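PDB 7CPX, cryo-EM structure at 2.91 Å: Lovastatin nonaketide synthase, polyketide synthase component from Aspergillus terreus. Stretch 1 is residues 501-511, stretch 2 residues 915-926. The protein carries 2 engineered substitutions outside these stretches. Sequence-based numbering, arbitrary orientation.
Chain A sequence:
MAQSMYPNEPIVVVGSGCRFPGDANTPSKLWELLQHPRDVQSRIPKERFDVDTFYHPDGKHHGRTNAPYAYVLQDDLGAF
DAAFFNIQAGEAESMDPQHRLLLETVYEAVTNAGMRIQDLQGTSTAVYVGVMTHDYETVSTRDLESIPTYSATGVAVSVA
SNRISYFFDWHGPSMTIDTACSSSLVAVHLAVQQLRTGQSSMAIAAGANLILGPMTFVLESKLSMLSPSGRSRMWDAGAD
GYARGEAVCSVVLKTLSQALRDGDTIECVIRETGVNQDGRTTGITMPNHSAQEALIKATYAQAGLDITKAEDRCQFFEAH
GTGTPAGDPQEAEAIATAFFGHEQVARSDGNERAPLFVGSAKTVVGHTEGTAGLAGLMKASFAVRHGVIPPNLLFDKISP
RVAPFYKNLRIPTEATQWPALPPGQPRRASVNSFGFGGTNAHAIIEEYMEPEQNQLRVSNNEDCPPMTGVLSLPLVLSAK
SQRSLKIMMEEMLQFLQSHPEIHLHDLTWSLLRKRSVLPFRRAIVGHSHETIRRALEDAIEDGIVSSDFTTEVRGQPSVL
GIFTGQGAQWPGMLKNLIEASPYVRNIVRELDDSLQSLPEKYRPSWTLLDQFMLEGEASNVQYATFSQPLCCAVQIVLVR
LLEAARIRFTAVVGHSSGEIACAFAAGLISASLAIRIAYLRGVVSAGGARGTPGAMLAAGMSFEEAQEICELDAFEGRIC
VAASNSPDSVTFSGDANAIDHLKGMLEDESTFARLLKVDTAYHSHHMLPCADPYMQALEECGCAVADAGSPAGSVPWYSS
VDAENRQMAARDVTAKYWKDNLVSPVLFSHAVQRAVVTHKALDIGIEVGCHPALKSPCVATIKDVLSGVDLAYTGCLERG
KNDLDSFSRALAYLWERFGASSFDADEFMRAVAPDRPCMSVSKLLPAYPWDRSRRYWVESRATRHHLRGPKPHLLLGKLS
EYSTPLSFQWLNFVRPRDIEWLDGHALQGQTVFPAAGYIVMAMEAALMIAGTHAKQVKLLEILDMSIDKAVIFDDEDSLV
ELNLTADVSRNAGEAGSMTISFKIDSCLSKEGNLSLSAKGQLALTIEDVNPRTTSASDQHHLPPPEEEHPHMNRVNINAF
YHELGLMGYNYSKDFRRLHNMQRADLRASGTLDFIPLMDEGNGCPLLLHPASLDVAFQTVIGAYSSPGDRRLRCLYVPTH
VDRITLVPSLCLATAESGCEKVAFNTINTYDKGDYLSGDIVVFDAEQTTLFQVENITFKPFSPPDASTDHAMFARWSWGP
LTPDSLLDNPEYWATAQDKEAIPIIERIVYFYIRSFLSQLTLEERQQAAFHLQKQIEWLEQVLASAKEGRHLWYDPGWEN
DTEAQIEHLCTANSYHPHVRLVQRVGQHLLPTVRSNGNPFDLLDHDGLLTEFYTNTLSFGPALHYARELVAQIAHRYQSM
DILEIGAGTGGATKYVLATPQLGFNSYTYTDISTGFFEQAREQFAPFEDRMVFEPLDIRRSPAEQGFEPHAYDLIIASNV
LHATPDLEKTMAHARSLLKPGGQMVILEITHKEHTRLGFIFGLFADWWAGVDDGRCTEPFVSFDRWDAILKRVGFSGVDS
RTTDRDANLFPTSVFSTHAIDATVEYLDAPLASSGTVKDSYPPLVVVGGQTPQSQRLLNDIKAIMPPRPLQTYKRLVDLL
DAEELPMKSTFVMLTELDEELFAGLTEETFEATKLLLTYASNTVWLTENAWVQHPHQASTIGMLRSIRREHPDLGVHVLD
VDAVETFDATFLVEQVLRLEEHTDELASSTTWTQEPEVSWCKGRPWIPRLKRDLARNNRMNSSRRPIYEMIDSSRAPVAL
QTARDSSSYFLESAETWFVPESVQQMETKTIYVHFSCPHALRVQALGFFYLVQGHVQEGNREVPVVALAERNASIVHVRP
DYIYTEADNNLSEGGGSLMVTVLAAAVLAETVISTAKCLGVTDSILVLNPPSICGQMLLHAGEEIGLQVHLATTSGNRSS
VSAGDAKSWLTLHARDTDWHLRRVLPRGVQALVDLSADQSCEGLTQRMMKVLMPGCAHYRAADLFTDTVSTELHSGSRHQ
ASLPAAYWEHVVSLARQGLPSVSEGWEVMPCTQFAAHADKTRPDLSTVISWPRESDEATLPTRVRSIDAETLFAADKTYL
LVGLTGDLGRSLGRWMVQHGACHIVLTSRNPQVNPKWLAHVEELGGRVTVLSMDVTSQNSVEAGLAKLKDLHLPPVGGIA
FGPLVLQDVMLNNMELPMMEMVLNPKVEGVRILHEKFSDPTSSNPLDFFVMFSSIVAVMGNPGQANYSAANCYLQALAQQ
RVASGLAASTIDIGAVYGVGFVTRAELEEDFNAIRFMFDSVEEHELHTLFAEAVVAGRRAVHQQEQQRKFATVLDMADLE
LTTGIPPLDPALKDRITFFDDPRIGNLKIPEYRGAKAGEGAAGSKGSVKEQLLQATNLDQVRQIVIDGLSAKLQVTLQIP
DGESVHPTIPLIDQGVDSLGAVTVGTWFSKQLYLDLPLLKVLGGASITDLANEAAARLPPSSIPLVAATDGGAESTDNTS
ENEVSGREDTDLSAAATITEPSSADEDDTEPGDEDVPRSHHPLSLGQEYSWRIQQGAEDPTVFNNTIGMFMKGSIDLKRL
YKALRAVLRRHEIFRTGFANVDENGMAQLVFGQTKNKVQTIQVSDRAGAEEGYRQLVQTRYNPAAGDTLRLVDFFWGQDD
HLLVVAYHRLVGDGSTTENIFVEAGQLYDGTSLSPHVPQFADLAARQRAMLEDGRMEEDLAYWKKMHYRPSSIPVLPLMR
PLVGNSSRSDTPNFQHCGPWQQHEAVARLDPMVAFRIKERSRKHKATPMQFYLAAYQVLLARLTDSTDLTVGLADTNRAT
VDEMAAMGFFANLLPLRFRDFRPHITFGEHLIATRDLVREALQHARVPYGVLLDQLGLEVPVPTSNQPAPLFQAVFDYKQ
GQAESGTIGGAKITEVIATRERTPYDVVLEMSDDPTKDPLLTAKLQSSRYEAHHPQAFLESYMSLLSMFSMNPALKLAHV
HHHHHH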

ATOM      1  N   GLU A 501     -44.076  -0.114 -46.853  1.00125.17           N
ATOM      2  CA  GLU A 501     -44.712  -1.285 -47.444  1.00125.17           C
ATOM      3  C   GLU A 501     -45.540  -2.055 -46.425  1.00125.17           C
ATOM      4  O   GLU A 501     -46.512  -2.724 -46.795  1.00125.17           O
ATOM      5  CB  GLU A 501     -43.648  -2.199 -48.051  1.00125.17           C
ATOM      6  CG  GLU A 501     -42.671  -2.763 -47.029  1.00125.17           C
ATOM      7  CD  GLU A 501     -41.461  -3.412 -47.670  1.00125.17           C
ATOM      8  OE1 GLU A 501     -41.398  -3.454 -48.917  1.00125.17           O
ATOM      9  OE2 GLU A 501     -40.573  -3.878 -46.928  1.00125.17           O
ATOM     10  N   ILE A 502     -45.174  -1.979 -45.146  1.00123.03           N
ATOM     11  CA  ILE A 502     -45.853  -2.762 -44.122  1.00123.03           C
ATOM     12  C   ILE A 502     -47.299  -2.301 -43.999  1.00123.03           C
ATOM     13  O   ILE A 502     -47.582  -1.098 -43.927  1.00123.03           O
ATOM     14  CB  ILE A 502     -45.112  -2.648 -42.783  1.00123.03           C
ATOM     15  CG1 ILE A 502     -43.779  -3.394 -42.866  1.00123.03           C
ATOM     16  CG2 ILE A 502     -45.974  -3.192 -41.653  1.00123.03           C
ATOM     17  CD1 ILE A 502     -42.862  -3.148 -41.699  1.00123.03           C
ATOM     18  N   HIS A 503     -48.218  -3.262 -43.976  1.00129.14           N
ATOM     19  CA  HIS A 503     -49.636  -2.944 -43.875  1.00129.14           C
ATOM     20  C   HIS A 503     -49.921  -2.218 -42.568  1.00129.14           C
ATOM     21  O   HIS A 503     -49.469  -2.635 -41.499  1.00129.14           O
ATOM     22  CB  HIS A 503     -50.463  -4.227 -43.964  1.00129.14           C
ATOM     23  CG  HIS A 503     -51.892  -4.003 -44.351  1.00129.14           C
ATOM     24  ND1 HIS A 503     -52.865  -4.964 -44.183  1.00129.14           N
ATOM     25  CD2 HIS A 503     -52.511  -2.934 -44.906  1.00129.14           C
ATOM     26  CE1 HIS A 503     -54.023  -4.496 -44.613  1.00129.14           C
ATOM     27  NE2 HIS A 503     -53.836  -3.267 -45.057  1.00129.14           N
ATOM     28  N   LEU A 504     -50.679  -1.124 -42.657  1.00130.85           N
ATOM     29  CA  LEU A 504     -50.984  -0.340 -41.465  1.00130.85           C
ATOM     30  C   LEU A 504     -51.908  -1.102 -40.524  1.00130.85           C
ATOM     31  O   LEU A 504     -51.777  -1.000 -39.298  1.00130.85           O
ATOM     32  CB  LEU A 504     -51.607   0.996 -41.862  1.00130.85           C
ATOM     33  CG  LEU A 504     -51.914   1.958 -40.713  1.00130.85           C
ATOM     34  CD1 LEU A 504     -50.649   2.305 -39.947  1.00130.85           C
ATOM     35  CD2 LEU A 504     -52.583   3.217 -41.236  1.00130.85           C
ATOM     36  N   HIS A 505     -52.858  -1.858 -41.076  1.00135.85           N
ATOM     37  CA  HIS A 505     -53.761  -2.639 -40.238  1.00135.85           C
ATOM     38  C   HIS A 505     -52.981  -3.599 -39.350  1.00135.85           C
ATOM     39  O   HIS A 505     -53.195  -3.652 -38.133  1.00135.85           O
ATOM     40  CB  HIS A 505     -54.754  -3.408 -41.111  1.00135.85           C
ATOM     41  CG  HIS A 505     -55.855  -2.560 -41.666  1.00135.85           C
ATOM     42  ND1 HIS A 505     -56.317  -2.694 -42.958  1.00135.85           N
ATOM     43  CD2 HIS A 505     -56.591  -1.575 -41.103  1.00135.85           C
ATOM     44  CE1 HIS A 505     -57.288  -1.823 -43.168  1.00135.85           C
ATOM     45  NE2 HIS A 505     -57.474  -1.131 -42.058  1.00135.85           N
ATOM     46  N   ASP A 506     -52.068  -4.366 -39.947  1.00128.83           N
ATOM     47  CA  ASP A 506     -51.278  -5.314 -39.171  1.00128.83           C
ATOM     48  C   ASP A 506     -50.411  -4.595 -38.147  1.00128.83           C
ATOM     49  O   ASP A 506     -50.268  -5.056 -37.010  1.00128.83           O
ATOM     50  CB  ASP A 506     -50.412  -6.160 -40.105  1.00128.83           C
ATOM     51  CG  ASP A 506     -51.232  -6.943 -41.110  1.00128.83           C
ATOM     52  OD1 ASP A 506     -51.897  -6.313 -41.958  1.00128.83           O
ATOM     53  OD2 ASP A 506     -51.209  -8.191 -41.056  1.00128.83           O
ATOM     54  N   LEU A 507     -49.823  -3.463 -38.534  1.00122.48           N
ATOM     55  CA  LEU A 507     -48.974  -2.711 -37.615  1.00122.48           C
ATOM     56  C   LEU A 507     -49.758  -2.273 -36.383  1.00122.48           C
ATOM     57  O   LEU A 507     -49.332  -2.500 -35.242  1.00122.48           O
ATOM     58  CB  LEU A 507     -48.381  -1.504 -38.343  1.00122.48           C
ATOM     59  CG  LEU A 507     -47.139  -0.838 -37.750  1.00122.48           C
ATOM     60  CD1 LEU A 507     -46.577   0.175 -38.731  1.00122.48           C
ATOM     61  CD2 LEU A 507     -47.454  -0.168 -36.430  1.00122.48           C
ATOM     62  N   THR A 508     -50.916  -1.647 -36.596  1.00127.80           N
ATOM     63  CA  THR A 508     -51.712  -1.169 -35.471  1.00127.80           C
ATOM     64  C   THR A 508     -52.243  -2.327 -34.636  1.00127.80           C
ATOM     65  O   THR A 508     -52.291  -2.240 -33.403  1.00127.80           O
ATOM     66  CB  THR A 508     -52.862  -0.298 -35.973  1.00127.80           C
ATOM     67  OG1 THR A 508     -53.664  -1.044 -36.898  1.00127.80           O
ATOM     68  CG2 THR A 508     -52.320   0.945 -36.659  1.00127.80           C
ATOM     69  N   TRP A 509     -52.649  -3.420 -35.285  1.00123.92           N
ATOM     70  CA  TRP A 509     -53.142  -4.568 -34.533  1.00123.92           C
ATOM     71  C   TRP A 509     -52.042  -5.175 -33.674  1.00123.92           C
ATOM     72  O   TRP A 509     -52.298  -5.607 -32.546  1.00123.92           O
ATOM     73  CB  TRP A 509     -53.713  -5.615 -35.485  1.00123.92           C
ATOM     74  CG  TRP A 509     -54.113  -6.878 -34.796  1.00123.92           C
ATOM     75  CD1 TRP A 509     -55.290  -7.126 -34.158  1.00123.92           C
ATOM     76  CD2 TRP A 509     -53.330  -8.071 -34.673  1.00123.92           C
ATOM     77  NE1 TRP A 509     -55.292  -8.399 -33.645  1.00123.92           N
ATOM     78  CE2 TRP A 509     -54.100  -9.001 -33.947  1.00123.92           C
ATOM     79  CE3 TRP A 509     -52.055  -8.443 -35.104  1.00123.92           C
ATOM     80  CZ2 TRP A 509     -53.636 -10.278 -33.645  1.00123.92           C
ATOM     81  CZ3 TRP A 509     -51.597  -9.711 -34.804  1.00123.92           C
ATOM     82  CH2 TRP A 509     -52.385 -10.613 -34.082  1.00123.92           C
ATOM     83  N   SER A 510     -50.816  -5.236 -34.194  1.00116.91           N
ATOM     84  CA  SER A 510     -49.702  -5.716 -33.387  1.00116.91           C
ATOM     85  C   SER A 510     -49.426  -4.774 -32.224  1.00116.91           C
ATOM     86  O   SER A 510     -49.161  -5.223 -31.103  1.00116.91           O
ATOM     87  CB  SER A 510     -48.456  -5.874 -34.257  1.00116.91           C
ATOM     88  OG  SER A 510     -48.133  -4.659 -34.908  1.00116.91           O
ATOM     89  N   LEU A 511     -49.490  -3.464 -32.469  1.00118.79           N
ATOM     90  CA  LEU A 511     -49.238  -2.505 -31.397  1.00118.79           C
ATOM     91  C   LEU A 511     -50.315  -2.559 -30.322  1.00118.79           C
ATOM     92  O   LEU A 511     -50.045  -2.232 -29.162  1.00118.79           O
ATOM     93  CB  LEU A 511     -49.128  -1.094 -31.968  1.00118.79           C
ATOM     94  CG  LEU A 511     -47.792  -0.770 -32.637  1.00118.79           C
ATOM     95  CD1 LEU A 511     -47.882   0.541 -33.374  1.00118.79           C
ATOM     96  CD2 LEU A 511     -46.671  -0.713 -31.613  1.00118.79           C
ATOM     97  N   ASP A 915     -61.056 -10.518 -44.415  1.00145.93           N
ATOM     98  CA  ASP A 915     -59.969 -10.942 -45.280  1.00145.93           C
ATOM     99  C   ASP A 915     -58.650 -10.346 -44.802  1.00145.93           C
ATOM    100  O   ASP A 915     -58.607  -9.253 -44.232  1.00145.93           O
ATOM    101  CB  ASP A 915     -60.241 -10.524 -46.725  1.00145.93           C
ATOM    102  CG  ASP A 915     -61.481 -11.180 -47.298  1.00145.93           C
ATOM    103  OD1 ASP A 915     -62.123 -11.973 -46.576  1.00145.93           O
ATOM    104  OD2 ASP A 915     -61.813 -10.906 -48.471  1.00145.93           O
ATOM    105  N   ARG A 916     -57.567 -11.082 -45.040  1.00137.35           N
ATOM    106  CA  ARG A 916     -56.244 -10.663 -44.597  1.00137.35           C
ATOM    107  C   ARG A 916     -56.256 -10.451 -43.089  1.00137.35           C
ATOM    108  O   ARG A 916     -56.204  -9.307 -42.618  1.00137.35           O
ATOM    109  CB  ARG A 916     -55.803  -9.389 -45.328  1.00137.35           C
ATOM    110  CG  ARG A 916     -54.493  -8.771 -44.827  1.00137.35           C
ATOM    111  CD  ARG A 916     -53.403  -9.810 -44.581  1.00137.35           C
ATOM    112  NE  ARG A 916     -52.180  -9.202 -44.067  1.00137.35           N
ATOM    113  CZ  ARG A 916     -51.175  -8.773 -44.819  1.00137.35           C
ATOM    114  NH1 ARG A 916     -51.207  -8.865 -46.139  1.00137.35           N
ATOM    115  NH2 ARG A 916     -50.109  -8.238 -44.230  1.00137.35           N
ATOM    116  N   PRO A 917     -56.352 -11.518 -42.299  1.00134.06           N
ATOM    117  CA  PRO A 917     -56.243 -11.359 -40.844  1.00134.06           C
ATOM    118  C   PRO A 917     -54.900 -10.754 -40.469  1.00134.06           C
ATOM    119  O   PRO A 917     -53.869 -11.052 -41.078  1.00134.06           O
ATOM    120  CB  PRO A 917     -56.396 -12.790 -40.313  1.00134.06           C
ATOM    121  CG  PRO A 917     -56.081 -13.673 -41.475  1.00134.06           C
ATOM    122  CD  PRO A 917     -56.530 -12.926 -42.689  1.00134.06           C
ATOM    123  N   CYS A 918     -54.921  -9.895 -39.454  1.00131.74           N
ATOM    124  CA  CYS A 918     -53.730  -9.138 -39.098  1.00131.74           C
ATOM    125  C   CYS A 918     -52.607 -10.064 -38.655  1.00131.74           C
ATOM    126  O   CYS A 918     -52.823 -11.024 -37.909  1.00131.74           O
ATOM    127  CB  CYS A 918     -54.057  -8.138 -37.992  1.00131.74           C
ATOM    128  SG  CYS A 918     -55.267  -6.897 -38.488  1.00131.74           S
ATOM    129  N   MET A 919     -51.400  -9.766 -39.122  1.00124.45           N
ATOM    130  CA  MET A 919     -50.212 -10.522 -38.763  1.00124.45           C
ATOM    131  C   MET A 919     -49.467  -9.819 -37.638  1.00124.45           C
ATOM    132  O   MET A 919     -49.415  -8.587 -37.574  1.00124.45           O
ATOM    133  CB  MET A 919     -49.289 -10.679 -39.972  1.00124.45           C
ATOM    134  CG  MET A 919     -49.963 -11.272 -41.200  1.00124.45           C
ATOM    135  SD  MET A 919     -50.570 -12.949 -40.935  1.00124.45           S
ATOM    136  CE  MET A 919     -49.032 -13.826 -40.663  1.00124.45           C
ATOM    137  N   SER A 920     -48.888 -10.615 -36.745  1.00111.77           N
ATOM    138  CA  SER A 920     -48.112 -10.083 -35.627  1.00111.77           C
ATOM    139  C   SER A 920     -46.774  -9.609 -36.177  1.00111.77           C
ATOM    140  O   SER A 920     -45.796 -10.355 -36.236  1.00111.77           O
ATOM    141  CB  SER A 920     -47.936 -11.133 -34.539  1.00111.77           C
ATOM    142  OG  SER A 920     -47.224 -10.606 -33.433  1.00111.77           O
ATOM    143  N   VAL A 921     -46.736  -8.344 -36.588  1.00112.58           N
ATOM    144  CA  VAL A 921     -45.550  -7.755 -37.197  1.00112.58           C
ATOM    145  C   VAL A 921     -44.628  -7.216 -36.111  1.00112.58           C
ATOM    146  O   VAL A 921     -43.670  -6.490 -36.399  1.00112.58           O
ATOM    147  CB  VAL A 921     -45.937  -6.649 -38.198  1.00112.58           C
ATOM    148  CG1 VAL A 921     -46.585  -5.476 -37.479  1.00112.58           C
ATOM    149  CG2 VAL A 921     -44.722  -6.194 -38.985  1.00112.58           C
ATOM    150  N   SER A 922     -44.914  -7.560 -34.852  1.00105.53           N
ATOM    151  CA  SER A 922     -44.083  -7.102 -33.747  1.00105.53           C
ATOM    152  C   SER A 922     -42.611  -7.424 -33.963  1.00105.53           C
ATOM    153  O   SER A 922     -41.747  -6.754 -33.385  1.00105.53           O
ATOM    154  CB  SER A 922     -44.565  -7.731 -32.440  1.00105.53           C
ATOM    155  OG  SER A 922     -44.514  -9.145 -32.506  1.00105.53           O
ATOM    156  N   LYS A 923     -42.305  -8.435 -34.777  1.00 97.48           N
ATOM    157  CA  LYS A 923     -40.913  -8.735 -35.095  1.00 97.48           C
ATOM    158  C   LYS A 923     -40.220  -7.519 -35.695  1.00 97.48           C
ATOM    159  O   LYS A 923     -39.121  -7.143 -35.273  1.00 97.48           O
ATOM    160  CB  LYS A 923     -40.843  -9.914 -36.065  1.00 97.48           C
ATOM    161  CG  LYS A 923     -41.395 -11.213 -35.516  1.00 97.48           C
ATOM    162  CD  LYS A 923     -40.474 -11.806 -34.472  1.00 97.48           C
ATOM    163  CE  LYS A 923     -40.902 -13.209 -34.098  1.00 97.48           C
ATOM    164  NZ  LYS A 923     -42.274 -13.240 -33.520  1.00 97.48           N
ATOM    165  N   LEU A 924     -40.852  -6.891 -36.682  1.00109.44           N
ATOM    166  CA  LEU A 924     -40.260  -5.768 -37.392  1.00109.44           C
ATOM    167  C   LEU A 924     -40.427  -4.444 -36.663  1.00109.44           C
ATOM    168  O   LEU A 924     -39.746  -3.475 -37.011  1.00109.44           O
ATOM    169  CB  LEU A 924     -40.872  -5.653 -38.792  1.00109.44           C
ATOM    170  CG  LEU A 924     -40.897  -6.950 -39.603  1.00109.44           C
ATOM    171  CD1 LEU A 924     -41.459  -6.701 -40.992  1.00109.44           C
ATOM    172  CD2 LEU A 924     -39.508  -7.565 -39.687  1.00109.44           C
ATOM    173  N   LEU A 925     -41.306  -4.375 -35.668  1.00112.15           N
ATOM    174  CA  LEU A 925     -41.501  -3.130 -34.948  1.00112.15           C
ATOM    175  C   LEU A 925     -40.240  -2.775 -34.162  1.00112.15           C
ATOM    176  O   LEU A 925     -39.516  -3.661 -33.701  1.00112.15           O
ATOM    177  CB  LEU A 925     -42.692  -3.234 -34.000  1.00112.15           C
ATOM    178  CG  LEU A 925     -44.052  -3.504 -34.647  1.00112.15           C
ATOM    179  CD1 LEU A 925     -45.149  -3.501 -33.598  1.00112.15           C
ATOM    180  CD2 LEU A 925     -44.353  -2.484 -35.732  1.00112.15           C
ATOM    181  N   PRO A 926     -39.954  -1.485 -33.999  1.00110.95           N
ATOM    182  CA  PRO A 926     -38.733  -1.094 -33.285  1.00110.95           C
ATOM    183  C   PRO A 926     -38.749  -1.591 -31.849  1.00110.95           C
ATOM    184  O   PRO A 926     -39.793  -1.632 -31.196  1.00110.95           O
ATOM    185  CB  PRO A 926     -38.755   0.436 -33.356  1.00110.95           C
ATOM    186  CG  PRO A 926     -40.192   0.782 -33.516  1.00110.95           C
ATOM    187  CD  PRO A 926     -40.782  -0.318 -34.347  1.00110.95           C
TER

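The contact, 672 Å² of buried surface summed over both sides, sets the first turns of a helix (504-511) against an irregular segment more than 400 residues later. Ile502, just ahead of the helix, opens it with apolar packing: CD1 lies 3.9 Å from Leu924 CD1, and CG2 4.2 Å from Val921 CG2. His503 takes the N-cap position; its ND1 sits over one face of the Arg916 guanidinium and donates a weak hydrogen bond to Asp506 OD1 (2.8 Å, 126°).

Asp506 is the polar centre. With chi1 at -59° (m), its buried carboxylate receives the backbone of stretch 2: Met919 N donates to Asp506 OD2 at 2.5 Å and 160°. Asp506 OD2 also forms a salt bridge with Arg916 NE at 3.3 Å, a weak hydrogen bond by geometry, so the acid's charge is matched as well as its acceptor capacity used.

Leu507 CG meets Leu925 CD2 at 3.8 Å. Trp509, chi1 174° (t), lays its flat indole along the chain: CD2 is 3.4 Å from Cys918 CB, Cys918 O stands over one face, and Ser920 N lies at the edge. Ser510 OG turns back to Leu507 O (2.5 Å, very short), satisfying the hydroxyl beside apolar Val921 CG1, 3.1 Å from OG. Leu511 CD2 closes the contact against Leu925 CD1 at 3.7 Å.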